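PDB 7ALK: neurogenic locus protein delta from Drosophila melanogaster, which acts as a ligand for the Notch receptor and is needed to separate neural from epidermal cell lineages. Local coordinates for residues Arg176-Ser188 and Cys195-Pro207. Residues are numbered along the deposited sequence; the frame is centred on the assembly and turned at random.
Sequences RPRDDSFGHSTCS and CLTGWQGDYCHIP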
ATOM      1  N   ARG A 176      -5.434  18.191  -7.089  1.00 23.20           N
ATOM      2  CA  ARG A 176      -5.981  17.540  -8.268  1.00 24.32           C
ATOM      3  C   ARG A 176      -5.719  18.421  -9.483  1.00 23.33           C
ATOM      4  O   ARG A 176      -6.026  19.626  -9.453  1.00 27.21           O
ATOM      5  CB  ARG A 176      -7.486  17.274  -8.129  1.00 25.41           C
ATOM      6  CG  ARG A 176      -8.040  16.369  -9.222  1.00 23.64           C
ATOM      7  CD  ARG A 176      -9.561  16.399  -9.295  1.00 25.36           C
ATOM      8  NE  ARG A 176     -10.200  15.947  -8.065  1.00 22.02           N
ATOM      9  CZ  ARG A 176     -10.694  16.756  -7.136  1.00 24.37           C
ATOM     10  NH1 ARG A 176     -10.623  18.071  -7.256  1.00 21.72           N
ATOM     11  NH2 ARG A 176     -11.277  16.230  -6.062  1.00 24.28           N
ATOM     12  N   PRO A 177      -5.147  17.877 -10.555  1.00 19.47           N
ATOM     13  CA  PRO A 177      -5.025  18.654 -11.791  1.00 18.98           C
ATOM     14  C   PRO A 177      -6.398  18.985 -12.353  1.00 17.56           C
ATOM     15  O   PRO A 177      -7.385  18.291 -12.101  1.00 17.78           O
ATOM     16  CB  PRO A 177      -4.246  17.721 -12.726  1.00 22.29           C
ATOM     17  CG  PRO A 177      -3.573  16.736 -11.821  1.00 23.82           C
ATOM     18  CD  PRO A 177      -4.501  16.559 -10.661  1.00 22.63           C
ATOM     19  N   ARG A 178      -6.454  20.071 -13.120  1.00 17.80           N
ATOM     20  CA  ARG A 178      -7.712  20.522 -13.695  1.00 17.69           C
ATOM     21  C   ARG A 178      -7.432  21.191 -15.031  1.00 16.94           C
ATOM     22  O   ARG A 178      -6.379  21.808 -15.222  1.00 18.56           O
ATOM     23  CB  ARG A 178      -8.447  21.482 -12.751  1.00 13.24           C
ATOM     24  CG  ARG A 178      -9.878  21.789 -13.163  1.00 16.46           C
ATOM     25  CD  ARG A 178     -10.513  22.834 -12.261  1.00 16.30           C
ATOM     26  NE  ARG A 178     -11.307  22.228 -11.198  1.00 13.88           N
ATOM     27  CZ  ARG A 178     -12.615  22.015 -11.264  1.00 18.37           C
ATOM     28  NH1 ARG A 178     -13.312  22.318 -12.348  1.00 20.07           N
ATOM     29  NH2 ARG A 178     -13.240  21.481 -10.219  1.00 20.94           N
ATOM     30  N   ASP A 179      -8.378  21.055 -15.956  1.00 15.79           N
ATOM     31  CA  ASP A 179      -8.254  21.645 -17.280  1.00 14.45           C
ATOM     32  C   ASP A 179      -9.661  21.964 -17.784  1.00 18.63           C
ATOM     33  O   ASP A 179     -10.161  21.398 -18.757  1.00 21.40           O
ATOM     34  CB  ASP A 179      -7.488  20.711 -18.215  1.00 19.31           C
ATOM     35  CG  ASP A 179      -7.225  21.327 -19.580  1.00 21.40           C
ATOM     36  OD1 ASP A 179      -7.612  22.492 -19.812  1.00 25.20           O
ATOM     37  OD2 ASP A 179      -6.618  20.632 -20.428  1.00 19.95           O
ATOM     38  N   ASP A 180     -10.335  22.884 -17.104  1.00 20.03           N
ATOM     39  CA  ASP A 180     -11.644  23.371 -17.528  1.00 18.45           C
ATOM     40  C   ASP A 180     -11.751  24.839 -17.124  1.00 20.72           C
ATOM     41  O   ASP A 180     -10.744  25.485 -16.818  1.00 21.76           O
ATOM     42  CB  ASP A 180     -12.770  22.500 -16.937  1.00 20.92           C
ATOM     43  CG  ASP A 180     -12.647  22.317 -15.440  1.00 20.98           C
ATOM     44  OD1 ASP A 180     -12.724  23.321 -14.706  1.00 18.30           O
ATOM     45  OD2 ASP A 180     -12.479  21.161 -14.994  1.00 22.16           O
ATOM     46  N   SER A 181     -12.977  25.371 -17.118  1.00 20.04           N
ATOM     47  CA  SER A 181     -13.179  26.789 -16.834  1.00 22.64           C
ATOM     48  C   SER A 181     -12.798  27.166 -15.408  1.00 27.92           C
ATOM     49  O   SER A 181     -12.612  28.355 -15.125  1.00 29.75           O
ATOM     50  CB  SER A 181     -14.633  27.178 -17.102  1.00 23.37           C
ATOM     51  OG  SER A 181     -14.928  28.455 -16.567  1.00 33.91           O
ATOM     52  N   PHE A 182     -12.677  26.193 -14.507  1.00 26.94           N
ATOM     53  CA  PHE A 182     -12.319  26.456 -13.120  1.00 20.52           C
ATOM     54  C   PHE A 182     -10.834  26.257 -12.842  1.00 19.37           C
ATOM     55  O   PHE A 182     -10.434  26.223 -11.675  1.00 21.87           O
ATOM     56  CB  PHE A 182     -13.142  25.569 -12.182  1.00 22.40           C
ATOM     57  CG  PHE A 182     -14.461  26.165 -11.782  1.00 25.00           C
ATOM     58  CD1 PHE A 182     -14.531  27.104 -10.765  1.00 24.05           C
ATOM     59  CD2 PHE A 182     -15.631  25.787 -12.419  1.00 25.59           C
ATOM     60  CE1 PHE A 182     -15.742  27.654 -10.391  1.00 19.60           C
ATOM     61  CE2 PHE A 182     -16.845  26.334 -12.049  1.00 22.70           C
ATOM     62  CZ  PHE A 182     -16.900  27.270 -11.036  1.00 20.20           C
ATOM     63  N   GLY A 183     -10.017  26.121 -13.870  1.00 20.99           N
ATOM     64  CA  GLY A 183      -8.583  25.996 -13.688  1.00 22.56           C
ATOM     65  C   GLY A 183      -7.921  25.214 -14.807  1.00 20.69           C
ATOM     66  O   GLY A 183      -8.510  24.347 -15.447  1.00 22.69           O
ATOM     67  N   HIS A 184      -6.648  25.529 -15.045  1.00 19.83           N
ATOM     68  CA  HIS A 184      -5.824  24.844 -16.042  1.00 21.08           C
ATOM     69  C   HIS A 184      -4.444  24.665 -15.417  1.00 24.17           C
ATOM     70  O   HIS A 184      -3.613  25.576 -15.479  1.00 25.57           O
ATOM     71  CB  HIS A 184      -5.746  25.638 -17.342  1.00 21.79           C
ATOM     72  CG  HIS A 184      -7.053  25.756 -18.062  1.00 20.66           C
ATOM     73  ND1 HIS A 184      -7.410  24.930 -19.104  1.00 19.71           N
ATOM     74  CD2 HIS A 184      -8.092  26.605 -17.882  1.00 19.76           C
ATOM     75  CE1 HIS A 184      -8.610  25.267 -19.540  1.00 19.39           C
ATOM     76  NE2 HIS A 184      -9.047  26.280 -18.814  1.00 20.34           N
ATOM     77  N   SER A 185      -4.201  23.502 -14.816  1.00 23.31           N
ATOM     78  CA  SER A 185      -2.988  23.337 -14.027  1.00 22.24           C
ATOM     79  C   SER A 185      -2.748  21.863 -13.733  1.00 21.03           C
ATOM     80  O   SER A 185      -3.645  21.025 -13.871  1.00 23.16           O
ATOM     81  CB  SER A 185      -3.076  24.122 -12.717  1.00 23.57           C
ATOM     82  OG  SER A 185      -4.245  23.766 -11.999  1.00 16.48           O
ATOM     83  N   THR A 186      -1.518  21.568 -13.324  1.00 18.89           N
ATOM     84  CA  THR A 186      -1.106  20.273 -12.798  1.00 21.12           C
ATOM     85  C   THR A 186      -0.585  20.469 -11.373  1.00 22.66           C
ATOM     86  O   THR A 186      -0.695  21.554 -10.794  1.00 21.83           O
ATOM     87  CB  THR A 186      -0.050  19.625 -13.700  1.00 22.75           C
ATOM     88  OG1 THR A 186       1.226  20.231 -13.458  1.00 22.48           O
ATOM     89  CG2 THR A 186      -0.417  19.794 -15.167  1.00 25.99           C
ATOM     90  N   CYS A 187      -0.013  19.410 -10.804  1.00 26.80           N
ATOM     91  CA  CYS A 187       0.544  19.450  -9.460  1.00 22.30           C
ATOM     92  C   CYS A 187       2.014  19.054  -9.477  1.00 24.88           C
ATOM     93  O   CYS A 187       2.458  18.275 -10.327  1.00 29.33           O
ATOM     94  CB  CYS A 187      -0.222  18.528  -8.500  1.00 20.15           C
ATOM     95  SG  CYS A 187      -1.994  18.853  -8.378  1.00 28.42           S
ATOM     96  N   SER A 188       2.764  19.598  -8.521  1.00 25.76           N
ATOM     97  CA  SER A 188       4.178  19.277  -8.369  1.00 28.34           C
ATOM     98  C   SER A 188       4.350  18.004  -7.550  1.00 32.15           C
ATOM     99  O   SER A 188       3.443  17.166  -7.500  1.00 32.25           O
ATOM    100  CB  SER A 188       4.922  20.439  -7.711  1.00 26.57           C
ATOM    101  OG  SER A 188       4.394  20.716  -6.425  1.00 20.84           O
ATOM    102  N   CYS A 195       0.771  25.675 -12.920  1.00 25.78           N
ATOM    103  CA  CYS A 195      -0.219  25.988 -13.935  1.00 25.14           C
ATOM    104  C   CYS A 195       0.328  25.764 -15.337  1.00 24.75           C
ATOM    105  O   CYS A 195       1.539  25.815 -15.573  1.00 29.41           O
ATOM    106  CB  CYS A 195      -0.687  27.431 -13.787  1.00 29.49           C
ATOM    107  SG  CYS A 195      -1.394  27.771 -12.174  1.00 34.17           S
ATOM    108  N   LEU A 196      -0.586  25.515 -16.268  1.00 26.03           N
ATOM    109  CA  LEU A 196      -0.215  25.335 -17.661  1.00 29.93           C
ATOM    110  C   LEU A 196       0.282  26.652 -18.251  1.00 29.01           C
ATOM    111  O   LEU A 196       0.021  27.739 -17.728  1.00 29.77           O
ATOM    112  CB  LEU A 196      -1.404  24.809 -18.465  1.00 25.33           C
ATOM    113  CG  LEU A 196      -1.904  23.416 -18.077  1.00 21.73           C
ATOM    114  CD1 LEU A 196      -3.225  23.109 -18.760  1.00 26.29           C
ATOM    115  CD2 LEU A 196      -0.862  22.359 -18.413  1.00 24.32           C
ATOM    116  N   THR A 197       1.017  26.538 -19.355  1.00 31.23           N
ATOM    117  CA  THR A 197       1.550  27.718 -20.022  1.00 33.01           C
ATOM    118  C   THR A 197       0.418  28.617 -20.500  1.00 31.95           C
ATOM    119  O   THR A 197      -0.492  28.170 -21.204  1.00 32.80           O
ATOM    120  CB  THR A 197       2.432  27.305 -21.200  1.00 34.03           C
ATOM    121  OG1 THR A 197       3.591  26.618 -20.711  1.00 37.75           O
ATOM    122  CG2 THR A 197       2.868  28.525 -21.998  1.00 33.36           C
ATOM    123  N   GLY A 198       0.471  29.885 -20.101  1.00 33.32           N
ATOM    124  CA  GLY A 198      -0.541  30.844 -20.488  1.00 34.66           C
ATOM    125  C   GLY A 198      -1.688  31.005 -19.519  1.00 35.62           C
ATOM    126  O   GLY A 198      -2.737  31.533 -19.908  1.00 35.39           O
ATOM    127  N   TRP A 199      -1.531  30.571 -18.271  1.00 34.74           N
ATOM    128  CA  TRP A 199      -2.578  30.694 -17.269  1.00 31.13           C
ATOM    129  C   TRP A 199      -2.016  31.360 -16.020  1.00 35.04           C
ATOM    130  O   TRP A 199      -0.812  31.320 -15.756  1.00 38.98           O
ATOM    131  CB  TRP A 199      -3.193  29.331 -16.930  1.00 27.32           C
ATOM    132  CG  TRP A 199      -3.883  28.711 -18.103  1.00 27.21           C
ATOM    133  CD1 TRP A 199      -3.390  27.745 -18.929  1.00 28.70           C
ATOM    134  CD2 TRP A 199      -5.189  29.034 -18.596  1.00 27.20           C
ATOM    135  NE1 TRP A 199      -4.313  27.437 -19.901  1.00 31.52           N
ATOM    136  CE2 TRP A 199      -5.425  28.215 -19.719  1.00 27.10           C
ATOM    137  CE3 TRP A 199      -6.182  29.931 -18.194  1.00 27.31           C
ATOM    138  CZ2 TRP A 199      -6.614  28.268 -20.443  1.00 23.15           C
ATOM    139  CZ3 TRP A 199      -7.361  29.981 -18.914  1.00 24.96           C
ATOM    140  CH2 TRP A 199      -7.567  29.156 -20.025  1.00 23.55           C
ATOM    141  N   GLN A 200      -2.913  31.974 -15.251  1.00 34.52           N
ATOM    142  CA  GLN A 200      -2.507  32.831 -14.147  1.00 33.07           C
ATOM    143  C   GLN A 200      -3.666  32.968 -13.171  1.00 34.73           C
ATOM    144  O   GLN A 200      -4.831  32.832 -13.551  1.00 36.60           O
ATOM    145  CB  GLN A 200      -2.072  34.207 -14.662  1.00 36.70           C
ATOM    146  CG  GLN A 200      -0.963  34.871 -13.871  1.00 39.63           C
ATOM    147  CD  GLN A 200      -0.407  36.089 -14.583  1.00 35.16           C
ATOM    148  OE1 GLN A 200      -1.007  36.592 -15.534  1.00 30.78           O
ATOM    149  NE2 GLN A 200       0.745  36.567 -14.129  1.00 41.42           N
ATOM    150  N   GLY A 201      -3.332  33.241 -11.916  1.00 31.57           N
ATOM    151  CA  GLY A 201      -4.312  33.452 -10.870  1.00 29.29           C
ATOM    152  C   GLY A 201      -4.143  32.461  -9.736  1.00 33.17           C
ATOM    153  O   GLY A 201      -3.151  31.732  -9.646  1.00 39.34           O
ATOM    154  N   ASP A 202      -5.141  32.445  -8.849  1.00 28.60           N
ATOM    155  CA  ASP A 202      -5.124  31.517  -7.723  1.00 24.74           C
ATOM    156  C   ASP A 202      -5.313  30.082  -8.201  1.00 31.90           C
ATOM    157  O   ASP A 202      -4.461  29.216  -7.967  1.00 35.49           O
ATOM    158  CB  ASP A 202      -6.208  31.898  -6.714  1.00 24.56           C
ATOM    159  CG  ASP A 202      -6.057  33.319  -6.207  1.00 33.81           C
ATOM    160  OD1 ASP A 202      -5.191  34.050  -6.731  1.00 34.43           O
ATOM    161  OD2 ASP A 202      -6.806  33.704  -5.284  1.00 36.46           O
ATOM    162  N   TYR A 203      -6.431  29.812  -8.869  1.00 30.31           N
ATOM    163  CA  TYR A 203      -6.675  28.526  -9.507  1.00 24.39           C
ATOM    164  C   TYR A 203      -6.231  28.510 -10.962  1.00 25.09           C
ATOM    165  O   TYR A 203      -6.431  27.502 -11.647  1.00 25.54           O
ATOM    166  CB  TYR A 203      -8.160  28.166  -9.416  1.00 17.71           C
ATOM    167  CG  TYR A 203      -8.636  27.905  -8.006  1.00 23.02           C
ATOM    168  CD1 TYR A 203      -9.072  28.946  -7.198  1.00 24.51           C
ATOM    169  CD2 TYR A 203      -8.654  26.620  -7.484  1.00 27.50           C
ATOM    170  CE1 TYR A 203      -9.510  28.715  -5.908  1.00 23.09           C
ATOM    171  CE2 TYR A 203      -9.090  26.379  -6.194  1.00 29.52           C
ATOM    172  CZ  TYR A 203      -9.518  27.431  -5.410  1.00 24.64           C
ATOM    173  OH  TYR A 203      -9.954  27.197  -4.127  1.00 22.46           O
ATOM    174  N   CYS A 204      -5.632  29.604 -11.437  1.00 31.51           N
ATOM    175  CA  CYS A 204      -5.204  29.753 -12.829  1.00 34.56           C
ATOM    176  C   CYS A 204      -6.377  29.564 -13.789  1.00 32.06           C
ATOM    177  O   CYS A 204      -6.348  28.737 -14.703  1.00 27.13           O
ATOM    178  CB  CYS A 204      -4.046  28.812 -13.153  1.00 32.19           C
ATOM    179  SG  CYS A 204      -2.489  29.439 -12.499  1.00 40.50           S
ATOM    180  N   HIS A 205      -7.420  30.353 -13.558  1.00 26.97           N
ATOM    181  CA  HIS A 205      -8.586  30.430 -14.420  1.00 26.28           C
ATOM    182  C   HIS A 205      -8.512  31.599 -15.390  1.00 30.70           C
ATOM    183  O   HIS A 205      -9.458  31.816 -16.154  1.00 33.29           O
ATOM    184  CB  HIS A 205      -9.849  30.548 -13.565  1.00 26.03           C
ATOM    185  CG  HIS A 205      -9.772  31.623 -12.524  1.00 25.35           C
ATOM    186  ND1 HIS A 205      -8.942  31.536 -11.426  1.00 21.19           N
ATOM    187  CD2 HIS A 205     -10.410  32.812 -12.420  1.00 26.45           C
ATOM    188  CE1 HIS A 205      -9.077  32.624 -10.689  1.00 20.22           C
ATOM    189  NE2 HIS A 205      -9.961  33.414 -11.270  1.00 23.51           N
ATOM    190  N   ILE A 206      -7.420  32.350 -15.374  1.00 25.95           N
ATOM    191  CA  ILE A 206      -7.255  33.556 -16.180  1.00 25.06           C
ATOM    192  C   ILE A 206      -6.219  33.268 -17.257  1.00 26.18           C
ATOM    193  O   ILE A 206      -5.140  32.758 -16.938  1.00 30.06           O
ATOM    194  CB  ILE A 206      -6.821  34.758 -15.320  1.00 28.23           C
ATOM    195  CG1 ILE A 206      -7.791  34.962 -14.154  1.00 24.20           C
ATOM    196  CG2 ILE A 206      -6.725  36.017 -16.170  1.00 28.93           C
ATOM    197  CD1 ILE A 206      -7.341  36.007 -13.159  1.00 16.90           C
ATOM    198  N   PRO A 207      -6.496  33.565 -18.521  1.00 28.36           N
ATOM    199  CA  PRO A 207      -5.499  33.352 -19.574  1.00 32.20           C
ATOM    200  C   PRO A 207      -4.473  34.480 -19.600  1.00 33.56           C
ATOM    201  O   PRO A 207      -4.624  35.518 -18.957  1.00 31.91           O
ATOM    202  CB  PRO A 207      -6.333  33.335 -20.863  1.00 38.26           C
ATOM    203  CG  PRO A 207      -7.780  33.322 -20.418  1.00 36.63           C
ATOM    204  CD  PRO A 207      -7.796  33.969 -19.076  1.00 30.20           C
TER
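The imidazole of His184 lies flat against the indole of Trp199 in an offset stack: the six-membered ring of Trp199 has its centroid 3.8 Å from that of His184, with the planes 5° apart. Trp199 CZ2 sits over the imidazole centre, the backbone N of Asp180 is on the opposite face, offset toward the rim, and Cys204 O lies near the plane at the imidazole edge. Leu196 C and Ile206 N lie in plane at the edge of the indole. A chi1 of -66° lays the imidazole along the indole, while His184 CB makes a CH-pi contact over the five-membered ring of Trp199, 3.4 Å from its centroid. Leu196 CD1 packs on the same methylene, 3.8 Å from His184 CB. With an alanine at Trp199, one imidazole face is likely to lose its stacking partner and the ring to turn more freely, since its side-chain bond from ND1 to Asp179 OD1 is weak.

Backbone evidence locates the contact. Leu196 N donates to His184 O at 3.1 Å and 173°, whereas the bond from His184 N to Cys204 O is weak. The antiparallel non-hydrogen-bonded pair Ser185–Cys195 sets outer strand 193-195 beside central strand 183-187. Within the small disulfide-rich DSL domain, the stack, the CH-pi contact and these two backbone bonds thus hold the hairpin to the Trp199 loop, whose shape the Cys195–Cys204 disulfide fixes.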